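Local coordinates for protein 2-dehydropantoate 2-reductase, putative (Enterococcus faecalis, PDB 2EW2) that probably catalyses the NADPH-dependent reduction of 2-dehydropantoate (ketopantoate) to (R)-pantoate, the second step from 3-methyl-2-oxobutanoate on the way to pantothenate, at residues E152-D157 / N183-I188; S227-V232 / Y280-V285. One frame throughout, in Å; residues are numbered along the deposited sequence. Where two conformers were deposited one is given.

Contact 1: E152-D157 / N183-I188; sequences ELENID and NVRYSI
E154 and V184 bring the two backbones closest, where strand 152-155 passes the first turn of helix 184-195 with axes 8.8 Å apart and directions 105° apart. E154 supplies the direct hydrogen bond between the segments. Its CG is anti to the backbone N (chi1 -175°) and the chain runs on extended, which delivers the carboxylate to the start of the helix. There OE1 takes the backbone N-H of R185, met nearly along the C-O axis; the bond is 3.1 Å from R185 N to E154 OE1 and almost straight at 176°. Water 1 donates to the same OE1 and accepts from Y186 N, so a second amide of the first turn is tied to the carboxylate through solvent. The other oxygen, OE2, receives a 2.7 Å bond from water 2, which also donates to N155 O and accepts from R185 NH1. Toward the backbone of the strand, V184 CG2 packs 4.0 Å from E152 CB and CB of V184 lies against E154 CB. R185 crosses E154 at about a right angle, its CG 3.5 Å from E154 OE1, and then crosses I156, whose CG1 sits 4.0 Å from R185 CD. The guanidinium carries I156 O over one face, and its NH2 bonds to E236 O, just past the end of helix 218-235. A carboxylate placed at the amino end of a helix, where amide N-H groups point outward, is probably stabilised as the anion, while R185, linked to it through water 2, adds a nearby positive charge that should favour the same state.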
# COMPACT_ATOMS: atom_id res chain seq x y z
N GLU B 152 -17.29 23.10 20.96
CA GLU B 152 -17.77 23.62 19.69
C GLU B 152 -18.64 22.51 19.07
O GLU B 152 -18.29 21.34 19.17
CB GLU B 152 -16.59 23.97 18.77
CG GLU B 152 -15.66 25.07 19.32
CD GLU B 152 -14.56 25.47 18.33
OE1 GLU B 152 -14.05 24.59 17.59
OE2 GLU B 152 -14.23 26.68 18.28
N LEU B 153 -19.78 22.88 18.48
CA LEU B 153 -20.65 21.88 17.87
C LEU B 153 -21.28 22.39 16.58
O LEU B 153 -21.32 23.60 16.32
CB LEU B 153 -21.71 21.35 18.85
CG LEU B 153 -22.78 22.33 19.37
CD1 LEU B 153 -24.00 22.39 18.43
CD2 LEU B 153 -23.20 21.91 20.75
N GLU B 154 -21.75 21.45 15.77
CA GLU B 154 -22.31 21.76 14.46
C GLU B 154 -23.29 20.65 14.11
O GLU B 154 -23.00 19.49 14.34
CB GLU B 154 -21.18 21.81 13.41
CG GLU B 154 -21.66 22.25 12.05
CD GLU B 154 -20.59 22.37 10.97
OE1 GLU B 154 -19.41 21.99 11.17
OE2 GLU B 154 -20.97 22.86 9.88
N ASN B 155 -24.46 21.01 13.58
CA ASN B 155 -25.38 20.04 12.96
C ASN B 155 -24.80 19.57 11.64
O ASN B 155 -24.24 20.37 10.89
CB ASN B 155 -26.76 20.67 12.68
CG ASN B 155 -26.66 21.99 11.94
OD1 ASN B 155 -27.19 22.14 10.83
ND2 ASN B 155 -25.96 22.94 12.53
N ILE B 156 -24.93 18.28 11.37
CA ILE B 156 -24.45 17.74 10.11
C ILE B 156 -25.43 18.01 8.98
O ILE B 156 -25.01 18.27 7.85
CB ILE B 156 -24.18 16.22 10.23
CG1 ILE B 156 -23.04 15.99 11.23
CG2 ILE B 156 -23.89 15.61 8.83
CD1 ILE B 156 -22.64 14.54 11.42
N ASP B 157 -26.73 17.95 9.29
CA ASP B 157 -27.81 18.14 8.32
C ASP B 157 -28.41 19.54 8.50
O ASP B 157 -28.60 19.97 9.63
CB ASP B 157 -28.89 17.07 8.57
CG ASP B 157 -29.97 17.08 7.52
OD1 ASP B 157 -30.87 17.95 7.60
OD2 ASP B 157 -29.94 16.19 6.63
N ASN B 183 -17.10 25.25 11.44
CA ASN B 183 -15.82 24.68 11.04
C ASN B 183 -15.55 23.32 11.68
O ASN B 183 -14.51 22.73 11.42
CB ASN B 183 -14.63 25.64 11.31
CG ASN B 183 -13.37 25.26 10.50
OD1 ASN B 183 -13.43 25.07 9.28
ND2 ASN B 183 -12.23 25.14 11.18
N VAL B 184 -16.50 22.83 12.49
CA VAL B 184 -16.29 21.57 13.23
C VAL B 184 -16.04 20.37 12.29
O VAL B 184 -15.06 19.64 12.45
CB VAL B 184 -17.46 21.26 14.19
CG1 VAL B 184 -17.23 19.92 14.90
CG2 VAL B 184 -17.60 22.37 15.20
N ARG B 185 -16.94 20.18 11.34
CA ARG B 185 -16.83 19.07 10.38
C ARG B 185 -15.55 19.21 9.56
O ARG B 185 -14.84 18.23 9.39
CB ARG B 185 -18.08 19.02 9.48
CG ARG B 185 -19.34 18.65 10.29
CD ARG B 185 -20.63 18.70 9.48
NE ARG B 185 -20.54 17.83 8.31
CZ ARG B 185 -20.83 18.20 7.07
NH1 ARG B 185 -21.32 19.42 6.85
NH2 ARG B 185 -20.67 17.35 6.07
N TYR B 186 -15.24 20.43 9.11
CA TYR B 186 -14.00 20.71 8.38
C TYR B 186 -12.76 20.36 9.19
O TYR B 186 -11.84 19.69 8.69
CB TYR B 186 -13.96 22.19 7.90
CG TYR B 186 -12.76 22.46 7.01
CD1 TYR B 186 -12.87 22.38 5.63
CD2 TYR B 186 -11.50 22.74 7.56
CE1 TYR B 186 -11.75 22.60 4.81
CE2 TYR B 186 -10.38 22.96 6.75
CZ TYR B 186 -10.51 22.88 5.38
OH TYR B 186 -9.39 23.09 4.57
N SER B 187 -12.71 20.78 10.46
CA SER B 187 -11.53 20.52 11.28
C SER B 187 -11.33 19.03 11.53
O SER B 187 -10.19 18.55 11.53
CB SER B 187 -11.60 21.29 12.60
OG SER B 187 -12.43 20.60 13.50
N ILE B 188 -12.43 18.30 11.72
CA ILE B 188 -12.37 16.85 11.86
C ILE B 188 -11.82 16.15 10.61
O ILE B 188 -10.99 15.22 10.71
CB ILE B 188 -13.76 16.30 12.28
CG1 ILE B 188 -14.06 16.71 13.73
CG2 ILE B 188 -13.87 14.77 12.04
CD1 ILE B 188 -15.52 16.58 14.10
O HOH W 1 -17.40 22.44 8.90
O HOH W 2 -22.83 21.26 8.71

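Contact 2: S227-V232 / Y280-V285; sequences SEFAAV and YINGAV
I281, at the N-cap position of helix 282-292, meets F229 first: its CG2 lies near the plane of the phenyl ring, at the edge, 4.2 Å from F229 CZ. N282 follows on the same rim. Its amide plane stands 87° from the ring and the two side chains cross at about a right angle. At the end of the first turn comes V285, which has the largest buried area of the contact. With CG2 anti to its own carbonyl carbon and CG1 anti to the backbone N (chi1 179°), the isopropyl group sends its two methyls to different neighbours. CG2 sits over the face of the F229 ring in a CH-pi contact, 3.5 Å from the centroid and 18° off the normal; it is shifted toward the rim, and its nearest ring atom is F229 CE2 at 3.3 Å, a tight fit. CG1 instead reaches the backbone of helix 218-235, 3.9 Å from E228 O, and touches V232 CG2 at the same distance. W189, A192 and C193 of helix 184-195 also pack on F229. The E228 carboxylate turns to helix 297-313, accepting from F298 N and C299 N at its start. Helices 218-235 and 282-292 thus meet through F229, V232 and V285 in the helical core of the C-terminal domain, the 6-phosphogluconate dehydrogenase-like part of ketopantoate reductases.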
# COMPACT_ATOMS: atom_id res chain seq x y z
N SER B 227 -5.68 13.67 -1.66
CA SER B 227 -6.67 13.71 -2.73
C SER B 227 -7.86 12.79 -2.49
O SER B 227 -8.99 13.15 -2.83
CB SER B 227 -6.01 13.38 -4.08
OG SER B 227 -5.21 14.49 -4.48
N GLU B 228 -7.60 11.61 -1.93
CA GLU B 228 -8.66 10.65 -1.59
C GLU B 228 -9.55 11.16 -0.47
O GLU B 228 -10.79 11.09 -0.58
CB GLU B 228 -8.08 9.28 -1.26
CG GLU B 228 -7.43 8.58 -2.45
CD GLU B 228 -6.86 7.22 -2.12
OE1 GLU B 228 -7.04 6.73 -0.98
OE2 GLU B 228 -6.23 6.62 -3.02
N PHE B 229 -8.94 11.66 0.61
CA PHE B 229 -9.70 12.34 1.67
C PHE B 229 -10.58 13.46 1.11
O PHE B 229 -11.78 13.50 1.39
CB PHE B 229 -8.79 12.90 2.79
CG PHE B 229 -8.37 11.86 3.79
CD1 PHE B 229 -7.40 10.92 3.48
CD2 PHE B 229 -8.95 11.84 5.05
CE1 PHE B 229 -7.02 9.96 4.42
CE2 PHE B 229 -8.58 10.88 5.99
CZ PHE B 229 -7.62 9.93 5.66
N ALA B 230 -9.98 14.34 0.32
CA ALA B 230 -10.70 15.47 -0.30
C ALA B 230 -11.82 15.06 -1.25
O ALA B 230 -12.90 15.67 -1.24
CB ALA B 230 -9.74 16.41 -1.00
N ALA B 231 -11.58 14.04 -2.08
CA ALA B 231 -12.58 13.54 -3.02
C ALA B 231 -13.87 13.07 -2.32
O ALA B 231 -14.97 13.38 -2.78
CB ALA B 231 -12.02 12.43 -3.91
N VAL B 232 -13.70 12.35 -1.21
CA VAL B 232 -14.81 11.84 -0.41
C VAL B 232 -15.48 12.96 0.44
O VAL B 232 -16.72 13.06 0.49
CB VAL B 232 -14.35 10.67 0.49
CG1 VAL B 232 -15.43 10.24 1.42
CG2 VAL B 232 -13.83 9.49 -0.36
N TYR B 280 -10.90 3.99 11.59
CA TYR B 280 -11.61 5.25 11.83
C TYR B 280 -10.89 6.43 11.22
O TYR B 280 -11.21 7.58 11.49
CB TYR B 280 -11.85 5.45 13.35
CG TYR B 280 -12.37 4.17 13.93
CD1 TYR B 280 -13.64 3.69 13.61
CD2 TYR B 280 -11.56 3.39 14.74
CE1 TYR B 280 -14.10 2.48 14.10
CE2 TYR B 280 -12.01 2.18 15.23
CZ TYR B 280 -13.27 1.74 14.91
OH TYR B 280 -13.71 0.53 15.42
N ILE B 281 -9.90 6.13 10.39
CA ILE B 281 -9.16 7.16 9.67
C ILE B 281 -9.23 6.75 8.20
O ILE B 281 -10.23 7.03 7.53
CB ILE B 281 -7.71 7.29 10.20
CG1 ILE B 281 -7.69 7.43 11.74
CG2 ILE B 281 -6.99 8.45 9.51
CD1 ILE B 281 -6.27 7.31 12.37
N ASN B 282 -8.21 6.04 7.71
CA ASN B 282 -8.21 5.59 6.32
C ASN B 282 -9.35 4.62 6.01
O ASN B 282 -9.93 4.69 4.94
CB ASN B 282 -6.85 4.97 5.94
CG ASN B 282 -5.70 5.96 6.11
OD1 ASN B 282 -5.26 6.59 5.14
ND2 ASN B 282 -5.21 6.08 7.33
N GLY B 283 -9.67 3.74 6.97
CA GLY B 283 -10.77 2.78 6.81
C GLY B 283 -12.12 3.48 6.62
O GLY B 283 -12.98 2.99 5.90
N ALA B 284 -12.28 4.63 7.25
CA ALA B 284 -13.51 5.42 7.19
C ALA B 284 -13.67 6.10 5.83
O ALA B 284 -14.76 6.09 5.25
CB ALA B 284 -13.51 6.42 8.31
N VAL B 285 -12.58 6.66 5.29
CA VAL B 285 -12.57 7.21 3.93
C VAL B 285 -12.92 6.12 2.91
O VAL B 285 -13.68 6.33 1.97
CB VAL B 285 -11.17 7.81 3.58
CG1 VAL B 285 -11.15 8.37 2.18
CG2 VAL B 285 -10.78 8.88 4.57

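How the contacts relate
Contact 1 joins the two halves of the chain, setting a strand of the Rossmann-type N-terminal sheet against the first turn of helix 184-195; contact 2 lies wholly in the helical C-terminal part. Their centres are about 17 Å apart and their nearest atoms about 7 Å, so they do not touch. Helix 184-195 connects them: it starts at contact 1 and runs on to pack against the phenyl ring of contact 2. Helix 218-235 is a second link, carrying one side of contact 2 and leading at its end to contact 1. Both contacts lie away from E311, a magnesium ligand seen in this protein, though no metal is bound to this chain.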